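Local coordinates for SufC protein (Thermus thermophilus, PDB 2D2E), which binds and hydrolyses ATP as an atypical cytoplasmic ABC-type ATPase of the Suf system, probably serving iron-sulfur cluster assembly, at residues K20-V25 with H215-G220; V31-G36 with I209-V214; G41-G46 with L197-Y202. All blocks are in the same frame, centred on the assembly; numbering follows the deposited sequence.

Contact 1 (K20-V25 with H215-G220); sequences KGVNLV and HVMMDG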
ATOM      1  N   LYS A  20     -13.901  -8.058  11.927  1.00 14.50           N
ATOM      2  CA  LYS A  20     -14.251  -9.043  12.934  1.00 17.32           C
ATOM      3  C   LYS A  20     -13.170 -10.048  13.258  1.00 16.15           C
ATOM      4  O   LYS A  20     -13.357 -11.245  13.071  1.00 16.28           O
ATOM      5  CB  LYS A  20     -15.539  -9.751  12.481  1.00 18.85           C
ATOM      6  CG  LYS A  20     -16.731  -8.793  12.358  1.00 21.49           C
ATOM      7  CD  LYS A  20     -17.930  -9.441  11.656  1.00 20.70           C
ATOM      8  CE  LYS A  20     -19.095  -8.470  11.600  1.00 23.07           C
ATOM      9  NZ  LYS A  20     -20.198  -8.986  10.730  1.00 27.60           N
ATOM     10  N   GLY A  21     -12.036  -9.545  13.753  1.00 15.51           N
ATOM     11  CA  GLY A  21     -10.936 -10.416  14.140  1.00 18.85           C
ATOM     12  C   GLY A  21      -9.982 -10.732  13.006  1.00 16.08           C
ATOM     13  O   GLY A  21      -9.813 -11.885  12.625  1.00 16.53           O
ATOM     14  N   VAL A  22      -9.367  -9.682  12.478  1.00 16.30           N
ATOM     15  CA  VAL A  22      -8.428  -9.795  11.369  1.00 13.39           C
ATOM     16  C   VAL A  22      -7.065 -10.254  11.868  1.00 12.02           C
ATOM     17  O   VAL A  22      -6.526  -9.679  12.803  1.00 16.58           O
ATOM     18  CB  VAL A  22      -8.246  -8.432  10.672  1.00 15.36           C
ATOM     19  CG1 VAL A  22      -7.186  -8.553   9.551  1.00 19.50           C
ATOM     20  CG2 VAL A  22      -9.566  -7.969  10.061  1.00 16.72           C
ATOM     21  N   ASN A  23      -6.552 -11.320  11.269  1.00 13.68           N
ATOM     22  CA  ASN A  23      -5.214 -11.825  11.592  1.00 14.20           C
ATOM     23  C   ASN A  23      -4.512 -11.922  10.247  1.00 16.05           C
ATOM     24  O   ASN A  23      -4.930 -12.687   9.389  1.00 14.27           O
ATOM     25  CB  ASN A  23      -5.303 -13.191  12.258  1.00 15.78           C
ATOM     26  CG  ASN A  23      -5.857 -13.089  13.659  1.00 16.20           C
ATOM     27  OD1 ASN A  23      -5.275 -12.417  14.509  1.00 19.25           O
ATOM     28  ND2 ASN A  23      -7.000 -13.726  13.898  1.00 19.40           N
ATOM     29  N   LEU A  24      -3.455 -11.130  10.065  1.00 16.42           N
ATOM     30  CA  LEU A  24      -2.748 -11.095   8.791  1.00 14.03           C
ATOM     31  C   LEU A  24      -1.303 -10.708   9.049  1.00 10.59           C
ATOM     32  O   LEU A  24      -1.046  -9.650   9.595  1.00 12.62           O
ATOM     33  CB  LEU A  24      -3.418 -10.050   7.873  1.00 12.30           C
ATOM     34  CG  LEU A  24      -3.147 -10.113   6.356  1.00 12.09           C
ATOM     35  CD1 LEU A  24      -4.199  -9.299   5.614  1.00 11.96           C
ATOM     36  CD2 LEU A  24      -1.764  -9.585   6.033  1.00 14.86           C
ATOM     37  N   VAL A  25      -0.369 -11.570   8.650  1.00 11.63           N
ATOM     38  CA  VAL A  25       1.065 -11.305   8.836  1.00 12.20           C
ATOM     39  C   VAL A  25       1.807 -11.204   7.509  1.00  9.62           C
ATOM     40  O   VAL A  25       1.677 -12.094   6.674  1.00 12.33           O
ATOM     41  CB  VAL A  25       1.741 -12.456   9.643  1.00 15.57           C
ATOM     42  CG1 VAL A  25       3.237 -12.243   9.718  1.00 16.88           C
ATOM     43  CG2 VAL A  25       1.186 -12.496  11.055  1.00 15.51           C
ATOM     44  N   HIS A 215      -4.292 -13.598   0.886  1.00  9.33           N
ATOM     45  CA  HIS A 215      -5.249 -13.656   2.012  1.00 10.52           C
ATOM     46  C   HIS A 215      -6.588 -13.227   1.424  1.00 10.96           C
ATOM     47  O   HIS A 215      -6.625 -12.290   0.633  1.00 10.95           O
ATOM     48  CB  HIS A 215      -4.876 -12.639   3.094  1.00 12.13           C
ATOM     49  CG  HIS A 215      -3.465 -12.747   3.568  1.00 12.75           C
ATOM     50  ND1 HIS A 215      -3.111 -13.398   4.735  1.00 10.79           N
ATOM     51  CD2 HIS A 215      -2.311 -12.284   3.030  1.00 12.15           C
ATOM     52  CE1 HIS A 215      -1.800 -13.332   4.895  1.00 12.57           C
ATOM     53  NE2 HIS A 215      -1.291 -12.661   3.874  1.00 11.01           N
ATOM     54  N   VAL A 216      -7.680 -13.904   1.794  1.00 11.08           N
ATOM     55  CA  VAL A 216      -8.989 -13.503   1.274  1.00 11.29           C
ATOM     56  C   VAL A 216      -9.896 -13.127   2.440  1.00 13.32           C
ATOM     57  O   VAL A 216     -10.066 -13.908   3.395  1.00 12.92           O
ATOM     58  CB  VAL A 216      -9.676 -14.614   0.469  1.00 14.64           C
ATOM     59  CG1 VAL A 216     -10.952 -14.039  -0.188  1.00 14.38           C
ATOM     60  CG2 VAL A 216      -8.743 -15.155  -0.588  1.00 14.89           C
ATOM     61  N   MET A 217     -10.472 -11.927   2.365  1.00 11.75           N
ATOM     62  CA  MET A 217     -11.336 -11.435   3.430  1.00 12.42           C
ATOM     63  C   MET A 217     -12.816 -11.404   3.095  1.00 18.90           C
ATOM     64  O   MET A 217     -13.224 -10.824   2.088  1.00 18.91           O
ATOM     65  CB  MET A 217     -10.879 -10.019   3.861  1.00 16.05           C
ATOM     66  CG  MET A 217     -11.630  -9.441   5.069  1.00 20.06           C
ATOM     67  SD  MET A 217     -10.897  -7.913   5.766  1.00 25.54           S
ATOM     68  CE  MET A 217      -9.232  -8.282   5.720  1.00 27.64           C
ATOM     69  N   MET A 218     -13.611 -12.052   3.943  1.00 13.36           N
ATOM     70  CA  MET A 218     -15.059 -12.051   3.800  1.00 13.12           C
ATOM     71  C   MET A 218     -15.642 -11.860   5.183  1.00 13.50           C
ATOM     72  O   MET A 218     -15.116 -12.380   6.181  1.00 16.84           O
ATOM     73  CB  MET A 218     -15.554 -13.368   3.231  1.00 16.76           C
ATOM     74  CG  MET A 218     -15.041 -13.642   1.830  1.00 18.90           C
ATOM     75  SD  MET A 218     -15.756 -15.195   1.276  1.00 25.22           S
ATOM     76  CE  MET A 218     -14.901 -15.431  -0.205  1.00 24.99           C
ATOM     77  N   ASP A 219     -16.734 -11.112   5.230  1.00 15.25           N
ATOM     78  CA  ASP A 219     -17.414 -10.831   6.496  1.00 19.66           C
ATOM     79  C   ASP A 219     -16.447 -10.332   7.576  1.00 20.90           C
ATOM     80  O   ASP A 219     -16.475 -10.787   8.717  1.00 20.52           O
ATOM     81  CB  ASP A 219     -18.173 -12.079   6.975  1.00 22.18           C
ATOM     82  CG  ASP A 219     -19.297 -12.483   6.018  1.00 25.57           C
ATOM     83  OD1 ASP A 219     -20.105 -11.611   5.644  1.00 33.40           O
ATOM     84  OD2 ASP A 219     -19.381 -13.670   5.645  1.00 31.23           O
ATOM     85  N   GLY A 220     -15.570  -9.410   7.192  1.00 16.90           N
ATOM     86  CA  GLY A 220     -14.652  -8.814   8.150  1.00 16.32           C
ATOM     87  C   GLY A 220     -13.489  -9.616   8.699  1.00 16.71           C
ATOM     88  O   GLY A 220     -12.857  -9.177   9.651  1.00 18.56           O
TER
HETATM   89  O   HOH W   1      -4.025 -14.333   7.269  1.00 16.36           O
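Lys20 meets Gly220, and Leu24 meets His215, where two beta-sheets of the ABC ATPase domain face each other. Strand 16-27 belongs to the antiparallel sheet, and strand 213-218 to the mixed sheet of the nucleotide-binding core. The segments run nearly antiparallel, at 169°, but their axes stay 9.3 Å apart. They are therefore neighbours in two layers, not partners in one sheet. At one end the turn after Met218 reaches across. Lys20 N donates to Gly220 O (2.7 Å) from a position tilted out of the carbonyl plane. Val22 CG2 packs on the same Gly220 O at 3.5 Å. The extended Lys20 chain passes Asp219 O, with CD at 3.5 Å. A CB on Gly220 would press on Lys20 N. In the middle, Val22 CG1 and Met217 CE meet loosely at 4.4 Å. At the other end, Leu24 CG sits over the centre of the His215 ring. This is a CH-pi contact, with Leu24 CG 3.7 Å from the His215 centroid and 11° off the normal. Leu24 CG is anti to its backbone N (chi1 -162°), which carries the branch to the ring. The ring's rotation is fixed from both nitrogens. His215 NE2 is hydrogen-bonded to His32 ND1. A water in the ring plane is 2.9 Å from His215 ND1 and donates to Asn23 O at 2.8 Å.

Contact 2 (V31-G36 with I209-V214); sequences VHALMG and IQPDKV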
ATOM      1  N   VAL A  31       5.858 -10.041  -0.472  1.00  8.84           N
ATOM      2  CA  VAL A  31       4.788  -9.224  -1.052  1.00  8.64           C
ATOM      3  C   VAL A  31       3.544 -10.101  -1.031  1.00 11.18           C
ATOM      4  O   VAL A  31       3.496 -11.176  -1.632  1.00  9.59           O
ATOM      5  CB  VAL A  31       5.083  -8.799  -2.509  1.00 11.05           C
ATOM      6  CG1 VAL A  31       3.879  -8.041  -3.081  1.00 10.50           C
ATOM      7  CG2 VAL A  31       6.313  -7.906  -2.555  1.00 10.96           C
ATOM      8  N   HIS A  32       2.542  -9.652  -0.282  1.00 10.35           N
ATOM      9  CA  HIS A  32       1.294 -10.399  -0.172  1.00 10.15           C
ATOM     10  C   HIS A  32       0.140  -9.645  -0.809  1.00  9.11           C
ATOM     11  O   HIS A  32       0.218  -8.421  -1.024  1.00 10.17           O
ATOM     12  CB  HIS A  32       0.942 -10.624   1.288  1.00 12.52           C
ATOM     13  CG  HIS A  32       1.855 -11.574   1.986  1.00 10.57           C
ATOM     14  ND1 HIS A  32       1.513 -12.179   3.175  1.00  9.97           N
ATOM     15  CD2 HIS A  32       3.107 -11.998   1.686  1.00 10.10           C
ATOM     16  CE1 HIS A  32       2.520 -12.938   3.580  1.00 11.71           C
ATOM     17  NE2 HIS A  32       3.498 -12.844   2.696  1.00 10.07           N
ATOM     18  N   ALA A  33      -0.923 -10.394  -1.094  1.00  9.69           N
ATOM     19  CA  ALA A  33      -2.157  -9.839  -1.646  1.00  6.98           C
ATOM     20  C   ALA A  33      -3.300 -10.032  -0.630  1.00  9.54           C
ATOM     21  O   ALA A  33      -3.341 -11.052   0.081  1.00 11.25           O
ATOM     22  CB  ALA A  33      -2.514 -10.577  -2.971  1.00 10.17           C
ATOM     23  N   LEU A  34      -4.218  -9.054  -0.563  1.00  9.35           N
ATOM     24  CA  LEU A  34      -5.412  -9.152   0.281  1.00  7.41           C
ATOM     25  C   LEU A  34      -6.573  -8.917  -0.684  1.00  9.04           C
ATOM     26  O   LEU A  34      -6.743  -7.815  -1.216  1.00 10.15           O
ATOM     27  CB  LEU A  34      -5.451  -8.081   1.382  1.00 10.90           C
ATOM     28  CG  LEU A  34      -6.760  -8.089   2.202  1.00  9.28           C
ATOM     29  CD1 LEU A  34      -7.043  -9.457   2.840  1.00 12.61           C
ATOM     30  CD2 LEU A  34      -6.658  -7.006   3.257  1.00 11.45           C
ATOM     31  N   MET A  35      -7.347  -9.973  -0.903  1.00  8.58           N
ATOM     32  CA  MET A  35      -8.482  -9.940  -1.820  1.00  8.45           C
ATOM     33  C   MET A  35      -9.781 -10.102  -1.055  1.00 11.27           C
ATOM     34  O   MET A  35      -9.788 -10.389   0.142  1.00 13.81           O
ATOM     35  CB  MET A  35      -8.352 -11.084  -2.838  1.00 12.27           C
ATOM     36  CG  MET A  35      -7.110 -10.990  -3.692  1.00 17.60           C
ATOM     37  SD  MET A  35      -7.088 -12.276  -4.953  1.00 14.97           S
ATOM     38  CE  MET A  35      -8.431 -11.744  -5.991  1.00 16.54           C
ATOM     39  N   GLY A  36     -10.888  -9.900  -1.752  1.00 11.86           N
ATOM     40  CA  GLY A  36     -12.166 -10.090  -1.104  1.00 13.22           C
ATOM     41  C   GLY A  36     -13.270  -9.352  -1.826  1.00  9.36           C
ATOM     42  O   GLY A  36     -13.006  -8.541  -2.718  1.00 12.95           O
ATOM     43  N   ILE A 209       2.373  -8.529 -10.363  1.00 15.82           N
ATOM     44  CA  ILE A 209       3.054  -8.565  -9.066  1.00 15.77           C
ATOM     45  C   ILE A 209       2.760  -9.954  -8.518  1.00 17.76           C
ATOM     46  O   ILE A 209       1.686 -10.174  -7.968  1.00 15.49           O
ATOM     47  CB  ILE A 209       2.460  -7.559  -8.029  1.00 16.79           C
ATOM     48  CG1 ILE A 209       2.396  -6.151  -8.607  1.00 14.14           C
ATOM     49  CG2 ILE A 209       3.315  -7.569  -6.765  1.00 17.15           C
ATOM     50  CD1 ILE A 209       1.809  -5.085  -7.645  1.00 14.84           C
ATOM     51  N   GLN A 210       3.695 -10.886  -8.655  1.00 15.69           N
ATOM     52  CA  GLN A 210       3.462 -12.229  -8.148  1.00 15.68           C
ATOM     53  C   GLN A 210       3.533 -12.222  -6.606  1.00 13.21           C
ATOM     54  O   GLN A 210       4.568 -11.894  -6.034  1.00 13.27           O
ATOM     55  CB  GLN A 210       4.516 -13.173  -8.710  1.00 22.05           C
ATOM     56  CG  GLN A 210       4.431 -14.558  -8.097  1.00 37.84           C
ATOM     57  CD  GLN A 210       5.033 -15.638  -8.975  1.00 43.33           C
ATOM     58  OE1 GLN A 210       5.232 -15.435 -10.173  1.00 47.03           O
ATOM     59  NE2 GLN A 210       5.312 -16.799  -8.411  1.00 40.00           N
ATOM     60  N   PRO A 211       2.439 -12.593  -5.921  1.00 11.56           N
ATOM     61  CA  PRO A 211       2.446 -12.600  -4.457  1.00 10.78           C
ATOM     62  C   PRO A 211       3.004 -13.890  -3.842  1.00 13.47           C
ATOM     63  O   PRO A 211       2.852 -14.981  -4.411  1.00 13.13           O
ATOM     64  CB  PRO A 211       0.970 -12.413  -4.103  1.00 11.41           C
ATOM     65  CG  PRO A 211       0.273 -13.195  -5.207  1.00 11.05           C
ATOM     66  CD  PRO A 211       1.077 -12.803  -6.459  1.00 12.52           C
ATOM     67  N   ASP A 212       3.658 -13.745  -2.702  1.00 11.42           N
ATOM     68  CA  ASP A 212       4.188 -14.890  -1.968  1.00 11.25           C
ATOM     69  C   ASP A 212       3.045 -15.574  -1.233  1.00 16.06           C
ATOM     70  O   ASP A 212       3.086 -16.783  -0.975  1.00 16.13           O
ATOM     71  CB  ASP A 212       5.236 -14.424  -0.964  1.00 14.57           C
ATOM     72  CG  ASP A 212       6.422 -13.817  -1.641  1.00 19.42           C
ATOM     73  OD1 ASP A 212       7.105 -14.539  -2.413  1.00 19.21           O
ATOM     74  OD2 ASP A 212       6.667 -12.623  -1.433  1.00 11.91           O
ATOM     75  N   LYS A 213       2.010 -14.803  -0.903  1.00 12.98           N
ATOM     76  CA  LYS A 213       0.849 -15.332  -0.179  1.00 10.28           C
ATOM     77  C   LYS A 213      -0.365 -14.471  -0.514  1.00 11.43           C
ATOM     78  O   LYS A 213      -0.230 -13.265  -0.751  1.00 12.11           O
ATOM     79  CB  LYS A 213       1.106 -15.303   1.342  1.00 10.49           C
ATOM     80  CG  LYS A 213      -0.005 -15.954   2.195  1.00 16.56           C
ATOM     81  CD  LYS A 213       0.480 -16.106   3.639  1.00 16.49           C
ATOM     82  CE  LYS A 213      -0.541 -16.747   4.563  1.00 23.43           C
ATOM     83  NZ  LYS A 213       0.063 -16.922   5.939  1.00 22.70           N
ATOM     84  N   VAL A 214      -1.523 -15.117  -0.579  1.00 10.33           N
ATOM     85  CA  VAL A 214      -2.797 -14.462  -0.836  1.00 10.97           C
ATOM     86  C   VAL A 214      -3.719 -14.684   0.362  1.00  9.22           C
ATOM     87  O   VAL A 214      -3.882 -15.825   0.816  1.00 12.82           O
ATOM     88  CB  VAL A 214      -3.479 -15.059  -2.082  1.00 11.11           C
ATOM     89  CG1 VAL A 214      -4.889 -14.459  -2.238  1.00 11.58           C
ATOM     90  CG2 VAL A 214      -2.621 -14.786  -3.309  1.00 10.47           C
TER
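Val31 and Asp212 grip each other by two hydrogen bonds. Val31 N donates to Asp212 OD2 (2.9 Å), which it meets nearly along the C-O axis. Asp212 N donates back to Val31 O at 2.8 Å. Asp212 CG stands beside its own backbone N (chi1 -64°), on the side of Val31. One further backbone bond follows, from Ala33 N to Lys213 O at 3.0 Å. Two CA-H...O contacts lie beside it, His32 CA to Lys213 O and Val214 CA to Ala33 O. The buried Lys213 N has no partner in the model.

A CH-pi contact lies on one face of the sheet. Lys213 CB sits over the centre of the His32 ring, 3.5 Å from the centroid and 9° off the normal. The extended Lys213 chain then leads away past the ring, with CD 3.8 Å from His32 CE1. His32 NE2 is hydrogen-bonded to Glu30 OE1.

Apolar contacts fill the other face. Ala33 CB touches Pro211 CB at 4.1 Å and Val214 CG2 at 4.2 Å. Met35 SD packs on Val214 CG1. At the start of the strand, Val31 CG1 meets Ile209 CG2 at 3.8 Å, and the two side chains cross at about a right angle. Together these join parallel neighbours in the central sheet of a P-loop NTPase, where strand 31-35 runs straight into the Walker A loop at Gly36.

Contact 3 (G41-G46 with L197-Y202); sequences GKSTLG and LVITHY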
ATOM      1  N   GLY A  41     -14.374  -5.704   4.068  1.00 14.86           N
ATOM      2  CA  GLY A  41     -13.333  -5.299   4.992  1.00 17.13           C
ATOM      3  C   GLY A  41     -11.927  -5.005   4.511  1.00 15.11           C
ATOM      4  O   GLY A  41     -11.176  -4.320   5.199  1.00 14.30           O
ATOM      5  N   LYS A  42     -11.570  -5.487   3.326  0.50 12.19           N
ATOM      6  CA  LYS A  42     -10.208  -5.287   2.832  0.50 10.00           C
ATOM      7  C   LYS A  42      -9.774  -3.828   2.747  0.50 12.02           C
ATOM      8  O   LYS A  42      -8.670  -3.472   3.178  1.00 13.93           O
ATOM      9  CB  LYS A  42     -10.033  -5.970   1.463  0.50 11.36           C
ATOM     10  CG  LYS A  42     -10.904  -5.394   0.341  0.50 11.82           C
ATOM     11  CD  LYS A  42     -10.627  -6.077  -1.004  0.50 16.10           C
ATOM     12  CE  LYS A  42     -11.682  -5.705  -2.061  0.50 17.02           C
ATOM     13  NZ  LYS A  42     -11.818  -4.218  -2.274  0.50 13.09           N
ATOM     14  N   SER A  43     -10.631  -2.975   2.200  1.00 11.72           N
ATOM     15  CA  SER A  43     -10.278  -1.576   2.062  1.00 10.67           C
ATOM     16  C   SER A  43     -10.384  -0.831   3.382  1.00 11.75           C
ATOM     17  O   SER A  43      -9.629   0.112   3.599  1.00 13.84           O
ATOM     18  CB  SER A  43     -11.110  -0.906   0.972  1.00 13.47           C
ATOM     19  OG  SER A  43     -10.734  -1.394  -0.311  1.00 16.43           O
ATOM     20  N   THR A  44     -11.289  -1.281   4.254  1.00 10.53           N
ATOM     21  CA  THR A  44     -11.412  -0.675   5.569  1.00 12.91           C
ATOM     22  C   THR A  44     -10.112  -0.966   6.337  1.00 16.03           C
ATOM     23  O   THR A  44      -9.591  -0.094   7.055  1.00 13.17           O
ATOM     24  CB  THR A  44     -12.619  -1.245   6.319  1.00 16.98           C
ATOM     25  OG1 THR A  44     -13.817  -0.708   5.732  1.00 17.63           O
ATOM     26  CG2 THR A  44     -12.574  -0.877   7.813  1.00 19.65           C
ATOM     27  N   LEU A  45      -9.574  -2.177   6.166  1.00 12.99           N
ATOM     28  CA  LEU A  45      -8.314  -2.518   6.833  1.00 10.61           C
ATOM     29  C   LEU A  45      -7.208  -1.565   6.373  1.00 10.37           C
ATOM     30  O   LEU A  45      -6.404  -1.081   7.183  1.00 12.00           O
ATOM     31  CB  LEU A  45      -7.900  -3.968   6.537  1.00 11.76           C
ATOM     32  CG  LEU A  45      -6.524  -4.355   7.116  1.00 10.46           C
ATOM     33  CD1 LEU A  45      -6.554  -4.310   8.642  1.00 13.34           C
ATOM     34  CD2 LEU A  45      -6.151  -5.768   6.670  1.00 11.99           C
ATOM     35  N   GLY A  46      -7.166  -1.277   5.074  1.00 12.96           N
ATOM     36  CA  GLY A  46      -6.158  -0.365   4.574  1.00 12.23           C
ATOM     37  C   GLY A  46      -6.285   1.021   5.189  1.00 15.37           C
ATOM     38  O   GLY A  46      -5.286   1.643   5.482  1.00 14.51           O
ATOM     39  N   LEU A 197       1.673  -5.205   1.073  1.00  8.75           N
ATOM     40  CA  LEU A 197       0.368  -5.860   1.038  1.00  7.84           C
ATOM     41  C   LEU A 197      -0.385  -5.110  -0.062  1.00  8.97           C
ATOM     42  O   LEU A 197      -0.608  -3.906   0.051  1.00  8.87           O
ATOM     43  CB  LEU A 197      -0.363  -5.691   2.381  1.00  9.41           C
ATOM     44  CG  LEU A 197      -1.762  -6.342   2.445  1.00 11.30           C
ATOM     45  CD1 LEU A 197      -1.655  -7.857   2.287  1.00 14.08           C
ATOM     46  CD2 LEU A 197      -2.448  -5.991   3.752  1.00 14.00           C
ATOM     47  N   VAL A 198      -0.772  -5.828  -1.116  1.00  8.81           N
ATOM     48  CA  VAL A 198      -1.508  -5.238  -2.228  1.00  8.05           C
ATOM     49  C   VAL A 198      -2.961  -5.664  -2.028  1.00  9.55           C
ATOM     50  O   VAL A 198      -3.272  -6.877  -1.991  1.00  9.88           O
ATOM     51  CB  VAL A 198      -0.968  -5.778  -3.566  1.00  7.23           C
ATOM     52  CG1 VAL A 198      -1.761  -5.228  -4.742  1.00  9.35           C
ATOM     53  CG2 VAL A 198       0.498  -5.403  -3.705  1.00 10.75           C
ATOM     54  N   ILE A 199      -3.837  -4.673  -1.857  1.00  9.74           N
ATOM     55  CA  ILE A 199      -5.263  -4.925  -1.638  1.00  8.25           C
ATOM     56  C   ILE A 199      -5.956  -4.769  -2.979  1.00  8.70           C
ATOM     57  O   ILE A 199      -5.758  -3.779  -3.676  1.00 10.24           O
ATOM     58  CB  ILE A 199      -5.829  -3.910  -0.598  1.00  7.53           C
ATOM     59  CG1 ILE A 199      -5.050  -4.082   0.706  1.00  7.32           C
ATOM     60  CG2 ILE A 199      -7.343  -4.130  -0.375  1.00  9.39           C
ATOM     61  CD1 ILE A 199      -5.378  -3.018   1.757  1.00 13.23           C
ATOM     62  N   THR A 200      -6.770  -5.753  -3.353  1.00  7.78           N
ATOM     63  CA  THR A 200      -7.414  -5.683  -4.652  1.00  9.20           C
ATOM     64  C   THR A 200      -8.670  -6.553  -4.672  1.00 14.39           C
ATOM     65  O   THR A 200      -8.803  -7.493  -3.876  1.00 13.93           O
ATOM     66  CB  THR A 200      -6.399  -6.196  -5.725  1.00 15.62           C
ATOM     67  OG1 THR A 200      -6.947  -6.077  -7.036  1.00 14.16           O
ATOM     68  CG2 THR A 200      -6.060  -7.656  -5.482  1.00 12.90           C
ATOM     69  N   HIS A 201      -9.607  -6.214  -5.556  1.00 11.78           N
ATOM     70  CA  HIS A 201     -10.811  -7.023  -5.717  1.00 11.64           C
ATOM     71  C   HIS A 201     -10.552  -8.004  -6.857  1.00 10.15           C
ATOM     72  O   HIS A 201     -10.817  -9.202  -6.744  1.00 12.07           O
ATOM     73  CB  HIS A 201     -12.018  -6.144  -6.080  1.00 11.61           C
ATOM     74  CG  HIS A 201     -13.270  -6.936  -6.283  1.00 13.17           C
ATOM     75  ND1 HIS A 201     -13.837  -7.138  -7.522  1.00 25.11           N
ATOM     76  CD2 HIS A 201     -14.020  -7.644  -5.403  1.00 12.16           C
ATOM     77  CE1 HIS A 201     -14.886  -7.935  -7.400  1.00 18.01           C
ATOM     78  NE2 HIS A 201     -15.018  -8.256  -6.125  1.00 25.85           N
ATOM     79  N   TYR A 202      -9.990  -7.496  -7.951  1.00 10.63           N
ATOM     80  CA  TYR A 202      -9.667  -8.328  -9.119  1.00 13.32           C
ATOM     81  C   TYR A 202      -8.293  -8.952  -8.990  1.00 14.02           C
ATOM     82  O   TYR A 202      -7.374  -8.363  -8.432  1.00 14.40           O
ATOM     83  CB  TYR A 202      -9.646  -7.491 -10.404  1.00 14.22           C
ATOM     84  CG  TYR A 202     -10.994  -6.963 -10.789  1.00 13.60           C
ATOM     85  CD1 TYR A 202     -11.278  -5.596 -10.702  1.00 14.05           C
ATOM     86  CD2 TYR A 202     -11.993  -7.820 -11.235  1.00 16.51           C
ATOM     87  CE1 TYR A 202     -12.524  -5.096 -11.055  1.00 17.73           C
ATOM     88  CE2 TYR A 202     -13.260  -7.324 -11.588  1.00 21.11           C
ATOM     89  CZ  TYR A 202     -13.509  -5.964 -11.495  1.00 26.47           C
ATOM     90  OH  TYR A 202     -14.740  -5.465 -11.859  1.00 29.35           O
TER
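Lys42 meets Ile199 just after Gly41, the N-cap of helix 42-50. Gly41 O accepts Leu45 N at 2.8 Å and so closes the first turn of the helix. In the conformer described, Lys42 CG lies between its backbone N and carbonyl carbon (chi1 64°). Its chain runs over Ile199 and on past Thr200 to His201. Lys42 CB is 3.7 Å from Ile199 CG2, and CG follows close by. Farther out, Lys42 CD lies 3.7 Å from Thr200 O. Lys42 CE then lies 4.0 Å from His201 CA. A bend at chi4 (56°) takes NZ off this line, to hydrogen bonds with Asn38 OD1 and Thr170 OG1. The backbone takes part too, for Lys42 O is 3.6 Å from Ile199 CD1.

This is the Walker A motif, or P-loop, in its strand-loop-helix setting. Gly41, Lys42, Ser43 and Thr44 bind ADP in another structure of this protein, and Lys42 and Ser43 also lie at magnesium sites there. No nucleotide is bound here. Ser43 touches Ile199 lightly, with OG 4.4 Å from CG2. Ser43 OG is hydrogen-bonded to Asp168 OD1.

An alanine in place of Ile199 would probably open a gap under the Lys42 methylenes and Gly46, leaving the start of the helix less firmly seated on the sheet. Gly46 ends the segment. Its CA comes 3.9 Å from Ile199 CD1, and a CB here would lie a tight 3.2 Å from that methyl.

From the N terminus, the chain first lays down strand 16-27, the antiparallel-sheet half of contact 1. Strand 31-35 follows and gives contact 2. The P-loop and helix 42-50 then supply contact 3. The chain then runs through further strands of both sheets and several helices, and returns in strand 195-199, which closes contact 3. Segment 209-214 closes contact 2, and segment 215-220 closes contact 1. The three loops nest, with contact 3 innermost, and none cross. Strand 31-35 lies between strands 195-199 and 213-218, probably hydrogen-bonded to both, as through Leu34 N to Val198 O and Met217 N to Met35 O. Met217 SD packs on Gly41 C (3.3 Å), linking contacts 1 and 3.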